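Local coordinates for nitroreductase (Desulfitobacterium hafniense, PDB 3PXV), which binds flavin mononucleotide and probably acts as an FMN-dependent oxidoreductase of the nitroreductase family, at residues A11-E22 and L167-H178. Residues are numbered along the deposited sequence; the frame is centred on the assembly and turned at random.
With FMN (flavin mononucleotide), chain F.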
ATOM      1  N   ALA B  11      12.410  -3.495  -7.562  1.00 42.79           N
ATOM      2  CA  ALA B  11      13.711  -2.876  -7.335  1.00 44.00           C
ATOM      3  C   ALA B  11      13.951  -1.617  -8.156  1.00 46.12           C
ATOM      4  O   ALA B  11      14.579  -0.668  -7.663  1.00 46.47           O
ATOM      5  CB  ALA B  11      14.864  -3.871  -7.589  1.00 40.60           C
ATOM      6  N   GLU B  12      13.493  -1.622  -9.406  1.00 46.00           N
ATOM      7  CA  GLU B  12      13.748  -0.513 -10.317  1.00 47.55           C
ATOM      8  C   GLU B  12      12.752   0.647 -10.263  1.00 44.50           C
ATOM      9  O   GLU B  12      13.041   1.703 -10.806  1.00 44.32           O
ATOM     10  CB  GLU B  12      13.842  -1.039 -11.753  1.00 51.00           C
ATOM     11  CG  GLU B  12      12.497  -1.388 -12.407  1.00 57.42           C
ATOM     12  CD  GLU B  12      12.642  -2.252 -13.665  1.00 68.35           C
ATOM     13  OE1 GLU B  12      13.780  -2.463 -14.138  1.00 66.77           O
ATOM     14  OE2 GLU B  12      11.604  -2.736 -14.161  1.00 68.19           O
ATOM     15  N   ARG B  13      11.600   0.448  -9.616  1.00 41.99           N
ATOM     16  CA  ARG B  13      10.576   1.459  -9.527  1.00 40.78           C
ATOM     17  C   ARG B  13      11.161   2.634  -8.801  1.00 42.58           C
ATOM     18  O   ARG B  13      11.736   2.480  -7.751  1.00 42.69           O
ATOM     19  CB  ARG B  13       9.371   0.966  -8.771  1.00 39.24           C
ATOM     20  CG  ARG B  13       8.260   2.043  -8.587  1.00 42.20           C
ATOM     21  CD  ARG B  13       7.619   2.010  -7.175  1.00 38.34           C
ATOM     22  NE  ARG B  13       8.701   2.074  -6.201  1.00 41.19           N
ATOM     23  CZ  ARG B  13       9.367   3.174  -5.848  1.00 40.63           C
ATOM     24  NH1 ARG B  13       9.041   4.375  -6.308  1.00 44.31           N
ATOM     25  NH2 ARG B  13      10.337   3.073  -4.973  1.00 44.13           N
ATOM     26  N   TYR B  14      10.994   3.821  -9.367  1.00 44.87           N
ATOM     27  CA  TYR B  14      11.570   5.031  -8.803  1.00 43.35           C
ATOM     28  C   TYR B  14      10.534   6.154  -8.967  1.00 44.48           C
ATOM     29  O   TYR B  14       9.603   6.030  -9.778  1.00 43.46           O
ATOM     30  CB  TYR B  14      12.874   5.387  -9.563  1.00 43.31           C
ATOM     31  CG  TYR B  14      12.651   5.905 -10.989  1.00 41.70           C
ATOM     32  CD1 TYR B  14      12.512   5.032 -12.056  1.00 45.68           C
ATOM     33  CD2 TYR B  14      12.588   7.280 -11.257  1.00 43.74           C
ATOM     34  CE1 TYR B  14      12.292   5.497 -13.356  1.00 44.60           C
ATOM     35  CE2 TYR B  14      12.375   7.760 -12.559  1.00 49.24           C
ATOM     36  CZ  TYR B  14      12.224   6.860 -13.604  1.00 46.11           C
ATOM     37  OH  TYR B  14      12.019   7.313 -14.888  1.00 45.63           O
ATOM     38  N   SER B  15      10.714   7.244  -8.220  1.00 43.54           N
ATOM     39  CA  SER B  15       9.825   8.390  -8.319  1.00 43.58           C
ATOM     40  C   SER B  15      10.271   9.329  -9.428  1.00 44.36           C
ATOM     41  O   SER B  15      11.302   9.981  -9.320  1.00 47.96           O
ATOM     42  CB  SER B  15       9.764   9.138  -7.000  1.00 42.82           C
ATOM     43  OG  SER B  15       9.024   8.415  -6.048  1.00 43.21           O
ATOM     44  N   CYS B  16       9.510   9.408 -10.501  1.00 43.57           N
ATOM     45  CA  CYS B  16       9.867  10.300 -11.606  1.00 46.13           C
ATOM     46  C   CYS B  16       9.387  11.730 -11.340  1.00 46.58           C
ATOM     47  O   CYS B  16       8.215  11.936 -10.958  1.00 46.02           O
ATOM     48  CB  CYS B  16       9.257   9.785 -12.916  1.00 47.49           C
ATOM     49  SG  CYS B  16       9.518  10.824 -14.341  1.00 46.59           S
ATOM     50  N   ARG B  17      10.267  12.707 -11.535  1.00 44.39           N
ATOM     51  CA  ARG B  17       9.877  14.103 -11.340  1.00 49.14           C
ATOM     52  C   ARG B  17      10.148  15.011 -12.567  1.00 49.70           C
ATOM     53  O   ARG B  17      10.457  16.192 -12.433  1.00 49.04           O
ATOM     54  CB  ARG B  17      10.557  14.660 -10.095  1.00 49.38           C
ATOM     55  CG  ARG B  17      10.036  14.036  -8.838  1.00 51.69           C
ATOM     56  CD  ARG B  17      10.541  14.755  -7.603  1.00 51.02           C
ATOM     57  NE  ARG B  17      10.015  14.084  -6.420  1.00 48.64           N
ATOM     58  CZ  ARG B  17      10.659  13.145  -5.737  1.00 52.98           C
ATOM     59  NH1 ARG B  17      11.899  12.778  -6.077  1.00 51.25           N
ATOM     60  NH2 ARG B  17      10.068  12.585  -4.682  1.00 51.83           N
ATOM     61  N   ASP B  18       9.989  14.454 -13.752  1.00 49.13           N
ATOM     62  CA  ASP B  18      10.229  15.190 -14.973  1.00 50.89           C
ATOM     63  C   ASP B  18       9.686  14.317 -16.097  1.00 50.18           C
ATOM     64  O   ASP B  18      10.346  13.374 -16.558  1.00 49.29           O
ATOM     65  CB  ASP B  18      11.733  15.430 -15.127  1.00 53.19           C
ATOM     66  CG  ASP B  18      12.080  16.207 -16.365  1.00 55.83           C
ATOM     67  OD1 ASP B  18      11.173  16.782 -16.986  1.00 62.84           O
ATOM     68  OD2 ASP B  18      13.275  16.257 -16.709  1.00 60.92           O
ATOM     69  N   PHE B  19       8.461  14.616 -16.501  1.00 49.19           N
ATOM     70  CA  PHE B  19       7.763  13.859 -17.536  1.00 49.27           C
ATOM     71  C   PHE B  19       7.694  14.565 -18.886  1.00 51.30           C
ATOM     72  O   PHE B  19       7.623  15.781 -18.952  1.00 51.31           O
ATOM     73  CB  PHE B  19       6.315  13.614 -17.094  1.00 48.59           C
ATOM     74  CG  PHE B  19       6.168  12.737 -15.865  1.00 46.03           C
ATOM     75  CD1 PHE B  19       6.152  13.283 -14.602  1.00 47.67           C
ATOM     76  CD2 PHE B  19       5.949  11.374 -15.993  1.00 47.66           C
ATOM     77  CE1 PHE B  19       5.968  12.479 -13.481  1.00 47.02           C
ATOM     78  CE2 PHE B  19       5.779  10.569 -14.876  1.00 47.76           C
ATOM     79  CZ  PHE B  19       5.777  11.121 -13.632  1.00 44.48           C
ATOM     80  N   LYS B  20       7.698  13.776 -19.956  1.00 55.32           N
ATOM     81  CA  LYS B  20       7.482  14.255 -21.311  1.00 58.31           C
ATOM     82  C   LYS B  20       5.971  14.485 -21.414  1.00 59.00           C
ATOM     83  O   LYS B  20       5.210  13.995 -20.562  1.00 58.46           O
ATOM     84  CB  LYS B  20       7.957  13.211 -22.346  1.00 59.86           C
ATOM     85  CG  LYS B  20       9.473  12.910 -22.280  1.00 65.16           C
ATOM     86  CD  LYS B  20       9.912  11.625 -23.028  1.00 71.41           C
ATOM     87  CE  LYS B  20      10.368  11.857 -24.442  1.00 76.43           C
ATOM     88  NZ  LYS B  20      11.666  12.619 -24.513  1.00 78.75           N
ATOM     89  N   ASN B  21       5.523  15.236 -22.415  1.00 60.54           N
ATOM     90  CA  ASN B  21       4.087  15.507 -22.552  1.00 64.20           C
ATOM     91  C   ASN B  21       3.297  14.365 -23.220  1.00 64.05           C
ATOM     92  O   ASN B  21       2.064  14.378 -23.224  1.00 64.64           O
ATOM     93  CB  ASN B  21       3.816  16.883 -23.223  1.00 67.67           C
ATOM     94  CG  ASN B  21       4.296  16.959 -24.670  1.00 76.92           C
ATOM     95  OD1 ASN B  21       4.983  16.066 -25.162  1.00 89.99           O
ATOM     96  ND2 ASN B  21       3.931  18.039 -25.356  1.00 88.13           N
ATOM     97  N   GLU B  22       4.008  13.362 -23.729  1.00 64.44           N
ATOM     98  CA  GLU B  22       3.398  12.222 -24.402  1.00 65.53           C
ATOM     99  C   GLU B  22       2.486  11.397 -23.489  1.00 62.96           C
ATOM    100  O   GLU B  22       2.914  10.897 -22.448  1.00 60.63           O
ATOM    101  CB  GLU B  22       4.481  11.313 -24.978  1.00 68.32           C
ATOM    102  CG  GLU B  22       3.952  10.187 -25.887  1.00 78.49           C
ATOM    103  CD  GLU B  22       5.061   9.263 -26.378  1.00 90.52           C
ATOM    104  OE1 GLU B  22       6.122   9.163 -25.704  1.00 95.20           O
ATOM    105  OE2 GLU B  22       4.860   8.637 -27.440  1.00 96.14           O
ATOM    106  N   LEU B 167       0.997   9.789 -10.520  1.00 43.18           N
ATOM    107  CA  LEU B 167       1.166  10.477 -11.797  1.00 43.37           C
ATOM    108  C   LEU B 167       1.791   9.485 -12.773  1.00 44.69           C
ATOM    109  O   LEU B 167       2.599   8.644 -12.351  1.00 44.24           O
ATOM    110  CB  LEU B 167       2.036  11.722 -11.659  1.00 42.69           C
ATOM    111  CG  LEU B 167       1.706  12.670 -10.502  1.00 44.08           C
ATOM    112  CD1 LEU B 167       2.777  13.745 -10.414  1.00 41.76           C
ATOM    113  CD2 LEU B 167       0.292  13.279 -10.673  1.00 41.99           C
ATOM    114  N   LEU B 168       1.431   9.593 -14.057  1.00 43.66           N
ATOM    115  CA  LEU B 168       1.893   8.663 -15.057  1.00 45.26           C
ATOM    116  C   LEU B 168       2.333   9.344 -16.344  1.00 48.18           C
ATOM    117  O   LEU B 168       1.736  10.324 -16.776  1.00 48.29           O
ATOM    118  CB  LEU B 168       0.779   7.677 -15.395  1.00 45.21           C
ATOM    119  CG  LEU B 168       0.109   6.860 -14.273  1.00 42.58           C
ATOM    120  CD1 LEU B 168      -1.044   6.075 -14.833  1.00 43.06           C
ATOM    121  CD2 LEU B 168       1.084   5.944 -13.528  1.00 36.67           C
ATOM    122  N   GLY B 169       3.376   8.801 -16.965  1.00 48.01           N
ATOM    123  CA  GLY B 169       3.855   9.296 -18.250  1.00 48.33           C
ATOM    124  C   GLY B 169       5.153   8.631 -18.638  1.00 48.05           C
ATOM    125  O   GLY B 169       5.453   7.546 -18.169  1.00 48.63           O
ATOM    126  N   HIS B 170       5.894   9.269 -19.532  1.00 50.55           N
ATOM    127  CA  HIS B 170       7.216   8.806 -19.935  1.00 52.06           C
ATOM    128  C   HIS B 170       8.247   9.739 -19.317  1.00 50.56           C
ATOM    129  O   HIS B 170       8.058  10.959 -19.326  1.00 50.76           O
ATOM    130  CB  HIS B 170       7.351   8.778 -21.452  1.00 52.39           C
ATOM    131  CG  HIS B 170       6.538   7.705 -22.090  1.00 59.35           C
ATOM    132  ND1 HIS B 170       6.941   6.384 -22.104  1.00 64.57           N
ATOM    133  CD2 HIS B 170       5.337   7.743 -22.712  1.00 60.37           C
ATOM    134  CE1 HIS B 170       6.020   5.657 -22.714  1.00 66.37           C
ATOM    135  NE2 HIS B 170       5.033   6.457 -23.089  1.00 61.14           N
ATOM    136  N   ALA B 171       9.314   9.167 -18.759  1.00 49.18           N
ATOM    137  CA  ALA B 171      10.373   9.976 -18.122  1.00 48.93           C
ATOM    138  C   ALA B 171      11.155  10.802 -19.132  1.00 50.63           C
ATOM    139  O   ALA B 171      11.590  10.292 -20.162  1.00 50.35           O
ATOM    140  CB  ALA B 171      11.361   9.085 -17.320  1.00 44.04           C
ATOM    141  N   ASN B 172      11.289  12.092 -18.834  1.00 53.53           N
ATOM    142  CA  ASN B 172      12.137  12.962 -19.612  1.00 55.70           C
ATOM    143  C   ASN B 172      13.511  12.779 -18.997  1.00 57.75           C
ATOM    144  O   ASN B 172      14.483  12.574 -19.712  1.00 61.13           O
ATOM    145  CB  ASN B 172      11.686  14.408 -19.520  1.00 55.89           C
ATOM    146  CG  ASN B 172      12.471  15.326 -20.433  1.00 59.72           C
ATOM    147  OD1 ASN B 172      12.894  14.938 -21.527  1.00 61.61           O
ATOM    148  ND2 ASN B 172      12.659  16.559 -19.994  1.00 60.23           N
ATOM    149  N   THR B 173      13.578  12.836 -17.661  1.00 57.56           N
ATOM    150  CA  THR B 173      14.824  12.612 -16.928  1.00 59.68           C
ATOM    151  C   THR B 173      14.595  11.576 -15.820  1.00 57.92           C
ATOM    152  O   THR B 173      13.553  11.521 -15.177  1.00 56.32           O
ATOM    153  CB  THR B 173      15.467  13.929 -16.371  1.00 60.70           C
ATOM    154  OG1 THR B 173      14.761  14.397 -15.228  1.00 63.12           O
ATOM    155  CG2 THR B 173      15.505  15.036 -17.443  1.00 65.57           C
ATOM    156  N   THR B 174      15.608  10.748 -15.639  1.00 58.59           N
ATOM    157  CA  THR B 174      15.619   9.636 -14.688  1.00 57.47           C
ATOM    158  C   THR B 174      16.119   9.984 -13.259  1.00 57.29           C
ATOM    159  O   THR B 174      16.597  11.102 -12.974  1.00 56.79           O
ATOM    160  CB  THR B 174      16.481   8.508 -15.328  1.00 58.10           C
ATOM    161  OG1 THR B 174      15.600   7.570 -15.961  1.00 56.71           O
ATOM    162  CG2 THR B 174      17.389   7.803 -14.323  1.00 59.47           C
ATOM    163  N   LYS B 175      15.928   9.031 -12.353  1.00 54.86           N
ATOM    164  CA  LYS B 175      16.428   9.110 -10.983  1.00 55.08           C
ATOM    165  C   LYS B 175      16.584   7.683 -10.423  1.00 53.25           C
ATOM    166  O   LYS B 175      15.771   6.811 -10.712  1.00 50.90           O
ATOM    167  CB  LYS B 175      15.464   9.920 -10.130  1.00 58.03           C
ATOM    168  CG  LYS B 175      15.556   9.677  -8.650  1.00 63.65           C
ATOM    169  CD  LYS B 175      14.432  10.325  -7.902  1.00 66.55           C
ATOM    170  CE  LYS B 175      14.506   9.989  -6.426  1.00 73.20           C
ATOM    171  NZ  LYS B 175      14.462   8.522  -6.135  1.00 66.41           N
ATOM    172  N   PRO B 176      17.656   7.422  -9.657  1.00 52.38           N
ATOM    173  CA  PRO B 176      17.697   6.079  -9.091  1.00 50.91           C
ATOM    174  C   PRO B 176      16.679   5.955  -7.973  1.00 48.01           C
ATOM    175  O   PRO B 176      16.318   6.945  -7.341  1.00 47.88           O
ATOM    176  CB  PRO B 176      19.112   5.963  -8.508  1.00 50.62           C
ATOM    177  CG  PRO B 176      19.878   7.103  -9.069  1.00 52.41           C
ATOM    178  CD  PRO B 176      18.924   8.150  -9.486  1.00 53.12           C
ATOM    179  N   PRO B 177      16.198   4.748  -7.729  1.00 46.56           N
ATOM    180  CA  PRO B 177      15.302   4.642  -6.581  1.00 45.43           C
ATOM    181  C   PRO B 177      16.081   4.833  -5.279  1.00 43.63           C
ATOM    182  O   PRO B 177      17.291   4.794  -5.283  1.00 45.12           O
ATOM    183  CB  PRO B 177      14.743   3.223  -6.681  1.00 44.36           C
ATOM    184  CG  PRO B 177      15.600   2.517  -7.684  1.00 49.33           C
ATOM    185  CD  PRO B 177      16.274   3.529  -8.536  1.00 46.14           C
ATOM    186  N   HIS B 178      15.373   5.056  -4.184  1.00 43.54           N
ATOM    187  CA  HIS B 178      15.986   5.172  -2.868  1.00 42.18           C
ATOM    188  C   HIS B 178      16.763   3.885  -2.586  1.00 42.58           C
ATOM    189  O   HIS B 178      16.360   2.790  -3.016  1.00 41.49           O
ATOM    190  CB  HIS B 178      14.904   5.394  -1.798  1.00 41.83           C
ATOM    191  CG  HIS B 178      14.075   4.183  -1.512  1.00 39.28           C
ATOM    192  ND1 HIS B 178      13.034   3.784  -2.321  1.00 42.27           N
ATOM    193  CD2 HIS B 178      14.132   3.285  -0.499  1.00 39.20           C
ATOM    194  CE1 HIS B 178      12.484   2.691  -1.818  1.00 42.87           C
ATOM    195  NE2 HIS B 178      13.135   2.362  -0.715  1.00 42.13           N
TER
HETATM  196  N1  FMN F 200       7.080  12.919  -4.140  1.00 39.55           N
HETATM  197  C2  FMN F 200       6.817  14.181  -4.638  1.00 47.42           C
HETATM  198  O2  FMN F 200       7.622  14.785  -5.343  1.00 46.48           O
HETATM  199  N3  FMN F 200       5.626  14.783  -4.342  1.00 49.54           N
HETATM  200  C4  FMN F 200       4.684  14.169  -3.554  1.00 44.40           C
HETATM  201  O4  FMN F 200       3.646  14.772  -3.325  1.00 43.19           O
HETATM  202  C4A FMN F 200       4.949  12.894  -3.051  1.00 44.01           C
HETATM  203  N5  FMN F 200       4.044  12.235  -2.268  1.00 44.28           N
HETATM  204  C5A FMN F 200       4.203  10.898  -2.003  1.00 42.30           C
HETATM  205  C6  FMN F 200       3.147  10.184  -1.430  1.00 43.61           C
HETATM  206  C7  FMN F 200       3.271   8.829  -1.153  1.00 37.40           C
HETATM  207  C7M FMN F 200       2.122   8.114  -0.551  1.00 38.37           C
HETATM  208  C8  FMN F 200       4.464   8.186  -1.443  1.00 42.08           C
HETATM  209  C8M FMN F 200       4.660   6.739  -1.170  1.00 37.89           C
HETATM  210  C9  FMN F 200       5.525   8.894  -2.020  1.00 48.09           C
HETATM  211  C9A FMN F 200       5.399  10.267  -2.305  1.00 42.43           C
HETATM  212  N10 FMN F 200       6.427  11.006  -2.867  1.00 45.25           N
HETATM  213  C10 FMN F 200       6.159  12.269  -3.353  1.00 40.95           C
HETATM  214  C1' FMN F 200       7.579  10.264  -3.478  1.00 44.26           C
HETATM  215  C2' FMN F 200       8.621   9.974  -2.411  1.00 44.34           C
HETATM  216  O2' FMN F 200       9.365  11.155  -2.187  1.00 44.64           O
HETATM  217  C3' FMN F 200       9.502   8.815  -2.869  1.00 41.26           C
HETATM  218  O3' FMN F 200       8.742   7.636  -3.033  1.00 42.67           O
HETATM  219  C4' FMN F 200      10.590   8.546  -1.843  1.00 42.14           C
HETATM  220  O4' FMN F 200      11.386   9.691  -1.800  1.00 39.16           O
HETATM  221  C5' FMN F 200      11.441   7.326  -2.192  1.00 41.07           C
HETATM  222  O5' FMN F 200      12.024   7.492  -3.471  1.00 44.03           O
HETATM  223  P   FMN F 200      11.667   6.498  -4.680  1.00 43.61           P
HETATM  224  O1P FMN F 200      12.303   7.063  -5.908  1.00 38.95           O
HETATM  225  O2P FMN F 200      10.149   6.380  -4.920  1.00 40.29           O
HETATM  226  O3P FMN F 200      12.290   5.198  -4.296  1.00 39.90           O
HETATM  227  O   HOH W   1      13.003  11.995 -12.633  1.00 48.70           O
HETATM  228  O   HOH W   2       4.592  11.506 -20.486  1.00 51.05           O
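Phe19 and Ala171 form a single beta bridge, and the bonds around it are Lys20 N to His170 O at 2.9 Å and Asn172 N to Asp18 O at 2.8 Å. The bridge ties the loop after helix 5-12 to the chain leaving strand 161-169, and farther along the two build the FMN phosphate site of the nitroreductase fold. Water 2 extends the join: it accepts from His170 N and donates to the carbonyls of Lys20 and Glu22. The Phe19 ring carries Cys16 SG over the centre of one face, and its CE2 lies 3.6 Å from Gly169 N. Cys16 SG also touches Ala171 CB.

Tyr14 sits mid-contact. Its CG lies between the backbone N and the carbonyl carbon (chi1 71°), which lays the ring along 171-175. Ala171 CB meets the ring edge near OH, and Lys175 O approaches CG obliquely at 3.3 Å. Tyr14 CB packs on Pro177 CD. Without this ring, as with an alanine here, a gap is likely to open beside Ala171 and leave the Lys175 backbone room to shift.

Both segments grip the flavin phosphate. Arg13 NH1 and NH2 bond to O2P and O3P. Ser15 gives its N to O1P and its OG to O2P. Lys175 passes its CD by Ser15 O, then bends at chi4 (-58°) to bring NZ to FMN O1P at 2.6 Å and to Pro176 O. Arg17, extended from CG to NE, reaches the flavin ring instead. Its NE points almost straight at FMN O2 (2.7 Å, 173°), and its NH2 bonds to N1. His178 NE2 bonds to Ile37 O of the second subunit, while on the same ring ND1 meets FMN O3P in the ring plane at 2.5 Å.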